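PDB 6JMG: DnaJ homolog subfamily C member 27-A from Xenopus laevis, which binds GTP as a Rab-like small GTPase carrying a DnaJ domain, and possibly takes part in regulating the MEK/ERK pathway. Local coordinates for residues V233-P246 and A257-L269. Sequence-based numbering, arbitrary orientation.
Sequences VNKAYRKLAVLLHP and AFKAVVNARTALL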
ATOM      1  N   VAL A 233      24.703  -8.151   3.766  1.00 78.89           N
ATOM      2  CA  VAL A 233      24.483  -7.375   4.979  1.00 74.29           C
ATOM      3  C   VAL A 233      23.508  -6.245   4.686  1.00 70.31           C
ATOM      4  O   VAL A 233      22.688  -5.885   5.542  1.00 76.68           O
ATOM      5  CB  VAL A 233      25.801  -6.850   5.580  1.00 64.67           C
ATOM      6  CG1 VAL A 233      26.885  -7.915   5.579  1.00 71.34           C
ATOM      7  CG2 VAL A 233      26.233  -5.699   4.860  1.00 73.14           C
ATOM      8  N   ASN A 234      23.507  -5.732   3.456  1.00 54.41           N
ATOM      9  CA  ASN A 234      22.471  -4.778   3.071  1.00 62.13           C
ATOM     10  C   ASN A 234      21.093  -5.386   3.212  1.00 67.94           C
ATOM     11  O   ASN A 234      20.184  -4.753   3.748  1.00 66.41           O
ATOM     12  CB  ASN A 234      22.682  -4.284   1.648  1.00 75.40           C
ATOM     13  CG  ASN A 234      23.662  -3.150   1.588  1.00 82.23           C
ATOM     14  OD1 ASN A 234      23.985  -2.533   2.616  1.00 69.30           O
ATOM     15  ND2 ASN A 234      24.169  -2.881   0.397  1.00 88.34           N
ATOM     16  N   LYS A 235      20.916  -6.624   2.742  1.00 83.09           N
ATOM     17  CA  LYS A 235      19.562  -7.157   2.719  1.00 81.97           C
ATOM     18  C   LYS A 235      19.132  -7.670   4.079  1.00 71.12           C
ATOM     19  O   LYS A 235      17.952  -7.563   4.429  1.00 68.26           O
ATOM     20  CB  LYS A 235      19.431  -8.264   1.667  1.00 90.97           C
ATOM     21  CG  LYS A 235      19.723  -7.840   0.211  1.00104.72           C
ATOM     22  CD  LYS A 235      18.876  -6.657  -0.365  1.00114.96           C
ATOM     23  CE  LYS A 235      17.492  -6.414   0.267  1.00119.33           C
ATOM     24  NZ  LYS A 235      16.725  -5.331  -0.428  1.00115.58           N
ATOM     25  N   ALA A 236      20.077  -8.126   4.895  1.00 68.13           N
ATOM     26  CA  ALA A 236      19.765  -8.371   6.297  1.00 66.04           C
ATOM     27  C   ALA A 236      19.358  -7.076   6.988  1.00 77.58           C
ATOM     28  O   ALA A 236      18.363  -7.040   7.726  1.00 83.13           O
ATOM     29  CB  ALA A 236      20.966  -9.012   6.998  1.00 54.65           C
ATOM     30  N   TYR A 237      20.092  -5.991   6.726  1.00 67.05           N
ATOM     31  CA  TYR A 237      19.811  -4.744   7.417  1.00 57.44           C
ATOM     32  C   TYR A 237      18.416  -4.232   7.090  1.00 59.80           C
ATOM     33  O   TYR A 237      17.702  -3.767   7.989  1.00 57.77           O
ATOM     34  CB  TYR A 237      20.860  -3.665   7.087  1.00 60.96           C
ATOM     35  CG  TYR A 237      20.332  -2.272   7.404  1.00 61.29           C
ATOM     36  CD1 TYR A 237      20.416  -1.753   8.694  1.00 68.21           C
ATOM     37  CD2 TYR A 237      19.692  -1.504   6.432  1.00 54.16           C
ATOM     38  CE1 TYR A 237      19.889  -0.503   9.006  1.00 65.66           C
ATOM     39  CE2 TYR A 237      19.163  -0.258   6.737  1.00 65.90           C
ATOM     40  CZ  TYR A 237      19.268   0.240   8.021  1.00 65.79           C
ATOM     41  OH  TYR A 237      18.750   1.481   8.316  1.00 68.23           O
ATOM     42  N   ARG A 238      18.008  -4.277   5.816  1.00 61.02           N
ATOM     43  CA  ARG A 238      16.744  -3.624   5.490  1.00 66.86           C
ATOM     44  C   ARG A 238      15.559  -4.370   6.090  1.00 67.79           C
ATOM     45  O   ARG A 238      14.535  -3.746   6.397  1.00 74.38           O
ATOM     46  CB  ARG A 238      16.563  -3.481   3.977  1.00 67.38           C
ATOM     47  CG  ARG A 238      17.844  -3.253   3.225  1.00 65.77           C
ATOM     48  CD  ARG A 238      17.680  -2.605   1.864  1.00 70.90           C
ATOM     49  NE  ARG A 238      18.992  -2.151   1.406  1.00 85.85           N
ATOM     50  CZ  ARG A 238      19.609  -2.565   0.306  1.00 91.07           C
ATOM     51  NH1 ARG A 238      19.026  -3.447  -0.482  1.00 97.06           N
ATOM     52  NH2 ARG A 238      20.814  -2.093   0.003  1.00 93.38           N
ATOM     53  N   LYS A 239      15.686  -5.673   6.350  1.00 58.61           N
ATOM     54  CA  LYS A 239      14.516  -6.334   6.914  1.00 79.02           C
ATOM     55  C   LYS A 239      14.370  -6.025   8.393  1.00 78.66           C
ATOM     56  O   LYS A 239      13.243  -5.901   8.889  1.00 83.89           O
ATOM     57  CB  LYS A 239      14.590  -7.848   6.695  1.00 86.26           C
ATOM     58  CG  LYS A 239      14.242  -8.275   5.281  1.00 97.93           C
ATOM     59  CD  LYS A 239      14.669  -9.700   4.981  1.00106.17           C
ATOM     60  CE  LYS A 239      15.878 -10.120   5.794  1.00112.70           C
ATOM     61  NZ  LYS A 239      16.508 -11.360   5.248  1.00117.97           N
ATOM     62  N   LEU A 240      15.491  -5.788   9.072  1.00 60.80           N
ATOM     63  CA  LEU A 240      15.450  -5.298  10.441  1.00 55.03           C
ATOM     64  C   LEU A 240      15.023  -3.831  10.498  1.00 55.90           C
ATOM     65  O   LEU A 240      14.266  -3.435  11.389  1.00 61.74           O
ATOM     66  CB  LEU A 240      16.822  -5.487  11.083  1.00 56.01           C
ATOM     67  CG  LEU A 240      17.137  -6.918  11.510  1.00 57.23           C
ATOM     68  CD1 LEU A 240      18.602  -7.090  11.916  1.00 59.09           C
ATOM     69  CD2 LEU A 240      16.204  -7.330  12.638  1.00 52.35           C
ATOM     70  N   ALA A 241      15.483  -3.012   9.551  1.00 56.18           N
ATOM     71  CA  ALA A 241      15.088  -1.609   9.542  1.00 57.02           C
ATOM     72  C   ALA A 241      13.582  -1.441   9.393  1.00 57.82           C
ATOM     73  O   ALA A 241      12.981  -0.589  10.065  1.00 68.91           O
ATOM     74  CB  ALA A 241      15.820  -0.852   8.439  1.00 59.34           C
ATOM     75  N   VAL A 242      12.957  -2.187   8.479  1.00 59.12           N
ATOM     76  CA  VAL A 242      11.500  -2.063   8.368  1.00 71.41           C
ATOM     77  C   VAL A 242      10.820  -2.617   9.611  1.00 65.75           C
ATOM     78  O   VAL A 242       9.738  -2.163   9.995  1.00 67.36           O
ATOM     79  CB  VAL A 242      10.953  -2.729   7.092  1.00 73.00           C
ATOM     80  CG1 VAL A 242      11.790  -2.340   5.893  1.00 74.26           C
ATOM     81  CG2 VAL A 242      10.871  -4.228   7.256  1.00 79.37           C
ATOM     82  N   LEU A 243      11.445  -3.595  10.264  1.00 58.16           N
ATOM     83  CA  LEU A 243      10.834  -4.210  11.430  1.00 60.29           C
ATOM     84  C   LEU A 243      10.911  -3.286  12.640  1.00 70.98           C
ATOM     85  O   LEU A 243       9.938  -3.157  13.389  1.00 71.69           O
ATOM     86  CB  LEU A 243      11.526  -5.551  11.716  1.00 62.76           C
ATOM     87  CG  LEU A 243      10.943  -6.473  12.791  1.00 77.29           C
ATOM     88  CD1 LEU A 243       9.531  -6.936  12.420  1.00 68.80           C
ATOM     89  CD2 LEU A 243      11.863  -7.665  12.993  1.00 79.68           C
ATOM     90  N   LEU A 244      12.030  -2.581  12.807  1.00 68.34           N
ATOM     91  CA  LEU A 244      12.355  -1.951  14.076  1.00 65.02           C
ATOM     92  C   LEU A 244      12.356  -0.431  14.065  1.00 67.08           C
ATOM     93  O   LEU A 244      12.595   0.173  15.116  1.00 66.45           O
ATOM     94  CB  LEU A 244      13.727  -2.411  14.541  1.00 62.58           C
ATOM     95  CG  LEU A 244      13.869  -3.891  14.773  1.00 62.69           C
ATOM     96  CD1 LEU A 244      15.289  -4.137  15.155  1.00 60.15           C
ATOM     97  CD2 LEU A 244      12.926  -4.317  15.863  1.00 68.46           C
ATOM     98  N   HIS A 245      12.126   0.204  12.933  1.00 67.47           N
ATOM     99  CA  HIS A 245      12.266   1.646  12.895  1.00 62.14           C
ATOM    100  C   HIS A 245      11.285   2.253  13.924  1.00 64.25           C
ATOM    101  O   HIS A 245      10.157   1.797  14.003  1.00 69.37           O
ATOM    102  CB  HIS A 245      11.995   2.195  11.503  1.00 71.00           C
ATOM    103  CG  HIS A 245      12.352   3.641  11.363  1.00 80.68           C
ATOM    104  ND1 HIS A 245      11.601   4.645  11.935  1.00 80.19           N
ATOM    105  CD2 HIS A 245      13.401   4.249  10.760  1.00 78.80           C
ATOM    106  CE1 HIS A 245      12.163   5.811  11.673  1.00 77.75           C
ATOM    107  NE2 HIS A 245      13.248   5.598  10.954  1.00 76.45           N
ATOM    108  N   PRO A 246      11.767   3.192  14.746  1.00 70.35           N
ATOM    109  CA  PRO A 246      10.874   3.709  15.827  1.00 74.59           C
ATOM    110  C   PRO A 246       9.626   4.425  15.323  1.00 76.04           C
ATOM    111  O   PRO A 246       8.683   4.600  16.106  1.00 73.39           O
ATOM    112  CB  PRO A 246      11.793   4.681  16.592  1.00 77.79           C
ATOM    113  CG  PRO A 246      13.178   4.469  16.070  1.00 73.19           C
ATOM    114  CD  PRO A 246      13.088   3.803  14.745  1.00 67.44           C
ATOM    115  N   ALA A 257      17.379  -0.479  19.533  1.00 58.60           N
ATOM    116  CA  ALA A 257      17.583  -1.618  18.654  1.00 56.84           C
ATOM    117  C   ALA A 257      17.853  -1.166  17.230  1.00 62.78           C
ATOM    118  O   ALA A 257      18.762  -1.684  16.565  1.00 53.80           O
ATOM    119  CB  ALA A 257      16.359  -2.522  18.700  1.00 52.40           C
ATOM    120  N   PHE A 258      17.081  -0.188  16.744  1.00 57.55           N
ATOM    121  CA  PHE A 258      17.341   0.346  15.416  1.00 56.73           C
ATOM    122  C   PHE A 258      18.742   0.945  15.322  1.00 59.54           C
ATOM    123  O   PHE A 258      19.517   0.599  14.427  1.00 65.31           O
ATOM    124  CB  PHE A 258      16.308   1.390  15.060  1.00 56.02           C
ATOM    125  CG  PHE A 258      16.523   1.980  13.709  1.00 59.59           C
ATOM    126  CD1 PHE A 258      16.404   1.190  12.569  1.00 57.13           C
ATOM    127  CD2 PHE A 258      16.865   3.305  13.569  1.00 57.91           C
ATOM    128  CE1 PHE A 258      16.590   1.719  11.333  1.00 54.56           C
ATOM    129  CE2 PHE A 258      17.070   3.844  12.308  1.00 65.09           C
ATOM    130  CZ  PHE A 258      16.930   3.053  11.196  1.00 57.70           C
ATOM    131  N   LYS A 259      19.101   1.807  16.275  1.00 65.31           N
ATOM    132  CA  LYS A 259      20.444   2.373  16.301  1.00 59.98           C
ATOM    133  C   LYS A 259      21.508   1.275  16.307  1.00 63.77           C
ATOM    134  O   LYS A 259      22.558   1.409  15.657  1.00 61.34           O
ATOM    135  CB  LYS A 259      20.593   3.284  17.524  1.00 52.79           C
ATOM    136  CG  LYS A 259      21.965   3.942  17.654  1.00 54.82           C
ATOM    137  CD  LYS A 259      22.090   4.789  18.926  1.00 74.68           C
ATOM    138  CE  LYS A 259      20.774   5.505  19.271  1.00 96.49           C
ATOM    139  NZ  LYS A 259      20.962   6.800  20.016  1.00101.84           N
ATOM    140  N   ALA A 260      21.253   0.174  17.017  1.00 51.64           N
ATOM    141  CA  ALA A 260      22.251  -0.885  17.092  1.00 55.34           C
ATOM    142  C   ALA A 260      22.397  -1.577  15.749  1.00 63.18           C
ATOM    143  O   ALA A 260      23.513  -1.892  15.314  1.00 62.89           O
ATOM    144  CB  ALA A 260      21.875  -1.890  18.178  1.00 54.97           C
ATOM    145  N   VAL A 261      21.272  -1.804  15.080  1.00 60.78           N
ATOM    146  CA  VAL A 261      21.287  -2.408  13.756  1.00 59.88           C
ATOM    147  C   VAL A 261      22.011  -1.496  12.761  1.00 62.41           C
ATOM    148  O   VAL A 261      22.847  -1.948  11.962  1.00 60.60           O
ATOM    149  CB  VAL A 261      19.839  -2.730  13.340  1.00 49.51           C
ATOM    150  CG1 VAL A 261      19.686  -2.761  11.841  1.00 55.12           C
ATOM    151  CG2 VAL A 261      19.430  -4.056  13.949  1.00 48.81           C
ATOM    152  N   VAL A 262      21.705  -0.201  12.797  1.00 51.28           N
ATOM    153  CA  VAL A 262      22.410   0.749  11.945  1.00 60.30           C
ATOM    154  C   VAL A 262      23.914   0.655  12.167  1.00 54.59           C
ATOM    155  O   VAL A 262      24.691   0.514  11.221  1.00 56.10           O
ATOM    156  CB  VAL A 262      21.892   2.168  12.212  1.00 60.98           C
ATOM    157  CG1 VAL A 262      22.831   3.198  11.594  1.00 46.83           C
ATOM    158  CG2 VAL A 262      20.466   2.267  11.706  1.00 46.71           C
ATOM    159  N   ASN A 263      24.338   0.654  13.426  1.00 57.46           N
ATOM    160  CA  ASN A 263      25.766   0.689  13.703  1.00 57.00           C
ATOM    161  C   ASN A 263      26.439  -0.618  13.351  1.00 56.87           C
ATOM    162  O   ASN A 263      27.610  -0.614  12.961  1.00 61.88           O
ATOM    163  CB  ASN A 263      26.024   1.028  15.163  1.00 49.26           C
ATOM    164  CG  ASN A 263      25.801   2.476  15.447  1.00 49.65           C
ATOM    165  OD1 ASN A 263      25.764   3.302  14.523  1.00 63.36           O
ATOM    166  ND2 ASN A 263      25.638   2.810  16.722  1.00 58.09           N
ATOM    167  N   ALA A 264      25.731  -1.734  13.517  1.00 59.93           N
ATOM    168  CA  ALA A 264      26.279  -3.024  13.130  1.00 56.90           C
ATOM    169  C   ALA A 264      26.534  -3.062  11.636  1.00 57.06           C
ATOM    170  O   ALA A 264      27.605  -3.480  11.187  1.00 66.99           O
ATOM    171  CB  ALA A 264      25.324  -4.152  13.540  1.00 56.47           C
ATOM    172  N   ARG A 265      25.543  -2.647  10.847  1.00 53.11           N
ATOM    173  CA  ARG A 265      25.715  -2.628   9.400  1.00 50.83           C
ATOM    174  C   ARG A 265      26.983  -1.893   9.006  1.00 54.83           C
ATOM    175  O   ARG A 265      27.755  -2.370   8.168  1.00 64.09           O
ATOM    176  CB  ARG A 265      24.511  -1.984   8.722  1.00 50.34           C
ATOM    177  CG  ARG A 265      24.776  -1.584   7.299  1.00 46.73           C
ATOM    178  CD  ARG A 265      23.484  -1.248   6.542  1.00 51.42           C
ATOM    179  NE  ARG A 265      23.764  -0.802   5.174  1.00 71.70           N
ATOM    180  CZ  ARG A 265      24.310   0.374   4.849  1.00 69.93           C
ATOM    181  NH1 ARG A 265      24.654   1.262   5.789  1.00 68.39           N
ATOM    182  NH2 ARG A 265      24.514   0.657   3.572  1.00 58.30           N
ATOM    183  N   THR A 266      27.242  -0.740   9.620  1.00 57.65           N
ATOM    184  CA  THR A 266      28.413  -0.006   9.166  1.00 66.88           C
ATOM    185  C   THR A 266      29.685  -0.648   9.699  1.00 60.95           C
ATOM    186  O   THR A 266      30.723  -0.612   9.032  1.00 67.57           O
ATOM    187  CB  THR A 266      28.274   1.504   9.498  1.00 77.78           C
ATOM    188  OG1 THR A 266      28.767   1.822  10.794  1.00 78.20           O
ATOM    189  CG2 THR A 266      26.811   1.961   9.406  1.00 77.96           C
ATOM    190  N   ALA A 267      29.610  -1.343  10.829  1.00 64.63           N
ATOM    191  CA  ALA A 267      30.786  -2.068  11.297  1.00 68.51           C
ATOM    192  C   ALA A 267      31.187  -3.139  10.289  1.00 75.57           C
ATOM    193  O   ALA A 267      32.360  -3.252   9.918  1.00 80.35           O
ATOM    194  CB  ALA A 267      30.519  -2.690  12.667  1.00 64.92           C
ATOM    195  N   LEU A 268      30.217  -3.914   9.809  1.00 64.17           N
ATOM    196  CA  LEU A 268      30.515  -4.937   8.819  1.00 66.56           C
ATOM    197  C   LEU A 268      30.957  -4.329   7.489  1.00 74.35           C
ATOM    198  O   LEU A 268      31.988  -4.729   6.930  1.00 82.51           O
ATOM    199  CB  LEU A 268      29.295  -5.831   8.621  1.00 66.92           C
ATOM    200  CG  LEU A 268      28.765  -6.505   9.883  1.00 65.55           C
ATOM    201  CD1 LEU A 268      27.541  -7.293   9.519  1.00 63.08           C
ATOM    202  CD2 LEU A 268      29.817  -7.406  10.545  1.00 62.17           C
ATOM    203  N   LEU A 269      30.188  -3.361   6.960  1.00 67.00           N
ATOM    204  CA  LEU A 269      30.558  -2.714   5.698  1.00 66.53           C
ATOM    205  C   LEU A 269      31.928  -2.064   5.760  1.00 72.46           C
ATOM    206  O   LEU A 269      32.616  -1.970   4.739  1.00 78.67           O
ATOM    207  CB  LEU A 269      29.535  -1.650   5.300  1.00 52.94           C
ATOM    208  CG  LEU A 269      28.203  -2.220   4.806  1.00 51.64           C
ATOM    209  CD1 LEU A 269      27.535  -1.177   3.961  1.00 51.90           C
ATOM    210  CD2 LEU A 269      28.461  -3.460   4.011  1.00 48.65           C
TER
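Tyr237 and Arg265 meet because each turns its CG away from its own backbone N (chi1 161° for Tyr237, Arg265 doing the same), which sends ring and extended arginine chain across the gap between two helices. These are the antiparallel helices II and III of the J-domain, their N-to-C directions 164° apart; helix 230-244 leads into the His-Pro-Asp motif, His245 to Asp247. Tyr237 is a knob among Phe258, Val261, Val262 and Arg265: Arg265 CD lies over one face, 3.9 Å from the ring centroid, a CH-pi contact, while Val262 CG2 comes in at the edge. With an alanine at Tyr237, the space among these four side chains would probably be left unfilled, and Arg265 CD without the ring it lies on. Deeper in, Leu240 CD1 meets Val261 CG2 at 3.7 Å, and Leu222 of helix 218-222 also touches Val261. At the motif end, the edge of His245 faces the Phe258 ring, planes 54° apart, while His245 ND1 is hydrogen-bonded to the backbone N of Asp247. At the other end, Asn234 OD1 accepts a hydrogen bond from Arg265 NE at 3.1 Å, with the oxygen close to the guanidinium plane, and a weak second one from Arg265 NH2 at 3.4 Å.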